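Local coordinates for putative sugar ABC transporter, substrate-binding protein (Clostridium phytofermentans, PDB 4WZZ) that binds L-rhamnose in its ligand pocket and, as a putative substrate-binding protein, probably delivers the sugar to an ABC transporter, at residues Ala195-Asp198 against Gly199-Thr202; Ala166-Asp169 against Ala170-Asp173. One frame throughout, in Å; residues are numbered along the deposited sequence.

Contact 1: Ala195-Asp198 against Gly199-Thr202; sequences AWID and GMKT
Selenomethionine Met200 and Ile197 meet on the buried flank of helix 191-203, one turn apart, while Asp198 and Lys201 meet on its outer side. The Met200 chain leaves its CA with CG set beside the backbone N (chi1 -75°), runs extended to SE and then bends at chi3, -98°. That last bend swings the terminal methyl back toward the preceding turn, where CE lies 3.9 Å from Ile197 CG1. The two chains cross at a slant, and Met200 CG also rests 3.3 Å from Trp196 O. On its other branch Ile197 puts CG2 at 4.1 Å from Lys201 CE, where the lysine chain passes the isoleucine at one point before its charged end goes on to the carboxylate. The resulting salt bridge is long, 3.6 Å between Lys201 NZ and Asp198 OD1, and sits toward solvent. Beneath these side chains runs an unbroken series of i to i+4 backbone bonds, for instance 2.8 Å from Met200 N to Trp196 O. Ile197 packs on Val183 and Ser185 of strand 179-185, whereas the Trp196 indole leads away to line the rhamnose pocket. The arrangement is that of an amphipathic helix in a beta-alpha-beta crossover of a periplasmic binding protein domain.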
ATOM      1  N   ALA A 195      -0.618  -0.107  10.130  1.00 13.14           N
ATOM      2  CA  ALA A 195      -0.838  -1.534  10.346  1.00 13.34           C
ATOM      3  C   ALA A 195       0.445  -2.344  10.161  1.00 12.68           C
ATOM      4  O   ALA A 195       0.734  -3.264  10.953  1.00 12.99           O
ATOM      5  CB  ALA A 195      -1.954  -2.056   9.440  1.00 14.19           C
ATOM      6  N   TRP A 196       1.217  -2.010   9.129  1.00 11.86           N
ATOM      7  CA  TRP A 196       2.492  -2.687   8.911  1.00 11.39           C
ATOM      8  C   TRP A 196       3.461  -2.408  10.044  1.00 13.05           C
ATOM      9  O   TRP A 196       4.199  -3.298  10.471  1.00 11.50           O
ATOM     10  CB  TRP A 196       3.107  -2.285   7.576  1.00 10.50           C
ATOM     11  CG  TRP A 196       2.238  -2.677   6.411  1.00 10.40           C
ATOM     12  CD1 TRP A 196       1.451  -3.784   6.311  1.00 14.07           C
ATOM     13  CD2 TRP A 196       2.060  -1.946   5.201  1.00 10.00           C
ATOM     14  NE1 TRP A 196       0.796  -3.795   5.099  1.00 11.41           N
ATOM     15  CE2 TRP A 196       1.155  -2.664   4.401  1.00 10.17           C
ATOM     16  CE3 TRP A 196       2.571  -0.740   4.720  1.00  9.61           C
ATOM     17  CZ2 TRP A 196       0.758  -2.219   3.126  1.00  9.95           C
ATOM     18  CZ3 TRP A 196       2.188  -0.317   3.478  1.00 10.27           C
ATOM     19  CH2 TRP A 196       1.290  -1.044   2.697  1.00 10.83           C
ATOM     20  N   ILE A 197       3.497  -1.165  10.496  1.00 11.63           N
ATOM     21  CA  ILE A 197       4.405  -0.782  11.575  1.00 11.88           C
ATOM     22  C   ILE A 197       3.989  -1.465  12.875  1.00 13.82           C
ATOM     23  O   ILE A 197       4.822  -1.999  13.603  1.00 13.29           O
ATOM     24  CB  ILE A 197       4.471   0.734  11.739  1.00 12.26           C
ATOM     25  CG1 ILE A 197       5.128   1.354  10.518  1.00 12.98           C
ATOM     26  CG2 ILE A 197       5.294   1.112  12.998  1.00 14.27           C
ATOM     27  CD1 ILE A 197       4.840   2.850  10.343  1.00 14.56           C
ATOM     28  N   ASP A 198       2.690  -1.504  13.153  1.00 13.33           N
ATOM     29  CA  ASP A 198       2.230  -2.234  14.327  1.00 16.35           C
ATOM     30  C   ASP A 198       2.579  -3.704  14.205  1.00 14.08           C
ATOM     31  O   ASP A 198       2.982  -4.341  15.189  1.00 14.60           O
ATOM     32  CB  ASP A 198       0.736  -2.065  14.507  1.00 14.90           C
ATOM     33  CG  ASP A 198       0.368  -0.696  15.066  1.00 29.02           C
ATOM     34  OD1 ASP A 198       1.262  -0.003  15.619  1.00 30.78           O
ATOM     35  OD2 ASP A 198      -0.814  -0.312  14.946  1.00 29.68           O
ATOM     36  N   GLY A 199       2.410  -4.249  13.005  1.00 13.50           N
ATOM     37  CA  GLY A 199       2.777  -5.624  12.743  1.00 14.29           C
ATOM     38  C   GLY A 199       4.255  -5.868  13.012  1.00 13.11           C
ATOM     39  O   GLY A 199       4.629  -6.890  13.607  1.00 13.51           O
HETATM   40  N   MSE A 200       5.111  -4.956  12.557  1.00 14.45           N
HETATM   41  CA  MSE A 200       6.553  -5.125  12.737  1.00 12.38           C
HETATM   42  C   MSE A 200       6.867  -5.106  14.223  1.00 13.06           C
HETATM   43  O   MSE A 200       7.703  -5.863  14.699  1.00 13.30           O
HETATM   44  CB  MSE A 200       7.324  -4.023  11.992  1.00 11.57           C
HETATM   45  CG  MSE A 200       7.341  -4.246  10.528  1.00 10.84           C
HETATM   46 SE   MSE A 200       8.569  -2.920   9.704  1.00 27.06          SE
HETATM   47  CE  MSE A 200       7.237  -1.621   9.151  1.00 20.52           C
ATOM     48  N   LYS A 201       6.202  -4.230  14.956  1.00 13.54           N
ATOM     49  CA  LYS A 201       6.497  -4.105  16.373  1.00 14.38           C
ATOM     50  C   LYS A 201       6.076  -5.358  17.115  1.00 15.11           C
ATOM     51  O   LYS A 201       6.725  -5.755  18.071  1.00 15.70           O
ATOM     52  CB  LYS A 201       5.878  -2.840  16.947  1.00 15.14           C
ATOM     53  CG  LYS A 201       6.606  -1.572  16.408  1.00 16.73           C
ATOM     54  CD  LYS A 201       6.115  -0.300  17.049  1.00 18.24           C
ATOM     55  CE  LYS A 201       4.638  -0.131  16.832  1.00 21.57           C
ATOM     56  NZ  LYS A 201       4.194   1.230  17.225  1.00 25.55           N
ATOM     57  N   THR A 202       4.993  -5.988  16.673  1.00 15.16           N
ATOM     58  CA  THR A 202       4.616  -7.281  17.249  1.00 15.86           C
ATOM     59  C   THR A 202       5.623  -8.380  16.885  1.00 15.59           C
ATOM     60  O   THR A 202       6.071  -9.131  17.752  1.00 16.39           O
ATOM     61  CB  THR A 202       3.180  -7.646  16.816  1.00 16.05           C
ATOM     62  OG1 THR A 202       2.269  -6.681  17.367  1.00 19.30           O
ATOM     63  CG2 THR A 202       2.762  -9.045  17.294  1.00 16.80           C
TER

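Contact 2: Ala166-Asp169 against Ala170-Asp173; sequences ALMD and AILD
Ala170 opens the second turn by giving its N-H to Ala166 O, 2.9 Å away, and its methyl lies against the same carbonyl, with CB 3.4 Å from Ala166 O and equally near Leu167 O. The same methyl touches Tyr293 and Phe295 of strand 294-296. Ile171 follows, its N bonded to Leu167 O at 2.9 Å. With CG1 beside the backbone N (chi1 -67°), its CD1 reaches back along the helix, 3.4 Å from Leu167 O and 4.0 Å from the SE of selenomethionine Met168. The Met168 chain comes to that methyl folded, bent at both chi2 and chi3, and crosses it at a slant. Here helix 160-174 of the periplasmic binding protein domain packs on strand 212-219, where Met168 and Ile171 both touch Leu212. Leu172 bonds through its N to Met168 O. At Asp173 the N reaches Asp169 O, 3.0 Å away; the carboxylate of Asp169 is held apart from this bond, OD1 by Tyr209 OH and Lys208 NZ and OD2 by Gln165 NE2 one turn back on the same helix, while Asp173 turns its own OD2 to a hydrogen bond with Tyr293 OH.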
ATOM      1  N   ALA A 166       8.037 -10.215   6.517  1.00 14.86           N
ATOM      2  CA  ALA A 166       9.039 -10.096   5.459  1.00 12.23           C
ATOM      3  C   ALA A 166      10.005  -8.974   5.797  1.00 11.02           C
ATOM      4  O   ALA A 166      11.224  -9.108   5.669  1.00 11.35           O
ATOM      5  CB  ALA A 166       8.361  -9.803   4.111  1.00 14.36           C
ATOM      6  N   LEU A 167       9.468  -7.833   6.210  1.00  9.38           N
ATOM      7  CA  LEU A 167      10.316  -6.705   6.526  1.00  9.14           C
ATOM      8  C   LEU A 167      11.215  -6.949   7.725  1.00 11.32           C
ATOM      9  O   LEU A 167      12.389  -6.607   7.695  1.00  9.56           O
ATOM     10  CB  LEU A 167       9.465  -5.439   6.698  1.00  9.03           C
ATOM     11  CG  LEU A 167       8.801  -4.949   5.392  1.00 10.45           C
ATOM     12  CD1 LEU A 167       7.919  -3.756   5.648  1.00 11.74           C
ATOM     13  CD2 LEU A 167       9.839  -4.637   4.324  1.00 11.91           C
HETATM   14  N   MSE A 168      10.683  -7.551   8.786  1.00 10.59           N
HETATM   15  CA  MSE A 168      11.524  -7.796   9.965  1.00 10.75           C
HETATM   16  C   MSE A 168      12.652  -8.755   9.616  1.00 12.72           C
HETATM   17  O   MSE A 168      13.789  -8.557  10.043  1.00 11.84           O
HETATM   18  CB  MSE A 168      10.733  -8.324  11.155  1.00 12.60           C
HETATM   19  CG  MSE A 168       9.896  -7.270  11.870  1.00 12.72           C
HETATM   20 SE   MSE A 168      10.904  -5.624  12.343  1.00 22.56          SE
HETATM   21  CE  MSE A 168      12.479  -6.446  13.162  1.00 13.47           C
ATOM     22  N   ASP A 169      12.341  -9.803   8.859  1.00 14.26           N
ATOM     23  CA  ASP A 169      13.369 -10.765   8.462  1.00 14.80           C
ATOM     24  C   ASP A 169      14.391 -10.095   7.558  1.00 10.52           C
ATOM     25  O   ASP A 169      15.584 -10.380   7.670  1.00 12.69           O
ATOM     26  CB  ASP A 169      12.757 -11.995   7.785  1.00 16.00           C
ATOM     27  CG  ASP A 169      12.045 -12.926   8.777  1.00 21.74           C
ATOM     28  OD1 ASP A 169      12.364 -12.872   9.988  1.00 19.75           O
ATOM     29  OD2 ASP A 169      11.161 -13.713   8.352  1.00 23.07           O
ATOM     30  N   ALA A 170      13.951  -9.168   6.697  1.00 11.00           N
ATOM     31  CA  ALA A 170      14.875  -8.408   5.880  1.00 11.25           C
ATOM     32  C   ALA A 170      15.807  -7.572   6.720  1.00 13.23           C
ATOM     33  O   ALA A 170      17.024  -7.565   6.512  1.00 12.53           O
ATOM     34  CB  ALA A 170      14.124  -7.515   4.888  1.00 13.53           C
ATOM     35  N   ILE A 171      15.260  -6.865   7.700  1.00 11.70           N
ATOM     36  CA  ILE A 171      16.108  -6.047   8.570  1.00 10.49           C
ATOM     37  C   ILE A 171      17.128  -6.914   9.306  1.00 11.13           C
ATOM     38  O   ILE A 171      18.303  -6.572   9.385  1.00 13.47           O
ATOM     39  CB  ILE A 171      15.260  -5.229   9.558  1.00 12.53           C
ATOM     40  CG1 ILE A 171      14.420  -4.169   8.809  1.00 12.64           C
ATOM     41  CG2 ILE A 171      16.142  -4.557  10.578  1.00 12.32           C
ATOM     42  CD1 ILE A 171      13.098  -3.869   9.503  1.00 13.56           C
ATOM     43  N   LEU A 172      16.675  -8.051   9.820  1.00 13.25           N
ATOM     44  CA  LEU A 172      17.544  -8.931  10.577  1.00 14.28           C
ATOM     45  C   LEU A 172      18.707  -9.415   9.699  1.00 17.12           C
ATOM     46  O   LEU A 172      19.842  -9.503  10.142  1.00 15.99           O
ATOM     47  CB  LEU A 172      16.747 -10.119  11.122  1.00 14.97           C
ATOM     48  CG  LEU A 172      17.565 -11.097  11.972  1.00 14.18           C
ATOM     49  CD1 LEU A 172      18.046 -10.427  13.252  1.00 16.48           C
ATOM     50  CD2 LEU A 172      16.756 -12.332  12.287  1.00 16.80           C
ATOM     51  N   ASP A 173      18.390  -9.758   8.458  1.00 14.98           N
ATOM     52  CA  ASP A 173      19.380 -10.248   7.506  1.00 17.58           C
ATOM     53  C   ASP A 173      20.352  -9.149   7.117  1.00 16.81           C
ATOM     54  O   ASP A 173      21.568  -9.277   7.267  1.00 17.26           O
ATOM     55  CB  ASP A 173      18.652 -10.767   6.262  1.00 17.24           C
ATOM     56  CG  ASP A 173      19.605 -11.239   5.179  1.00 24.67           C
ATOM     57  OD1 ASP A 173      20.693 -11.775   5.509  1.00 25.08           O
ATOM     58  OD2 ASP A 173      19.254 -11.097   3.996  1.00 20.97           O
TER

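Contacts 1 and 2 each span about two turns of one helix, 191-203 and 160-174, which lie side by side and share one i to i+4 backbone pattern in different surroundings. Both are partly buried, and their buried sides meet in an apolar seam where Met200 SE lies 4.0 Å from Leu167 CB; Met200 O also packs 3.8 Å from Met168 CG. Their charges differ in reach. In contact 1 the acid pairs with a lysine within its own turn; in contact 2 both acids have partners beyond the helix, Tyr209 and Lys208 for Asp169 and Tyr293 for Asp173. Only contact 1 contributes a residue, Trp196, to the rhamnose pocket, whereas the Leu167 side chain is about 9 Å from the sugar.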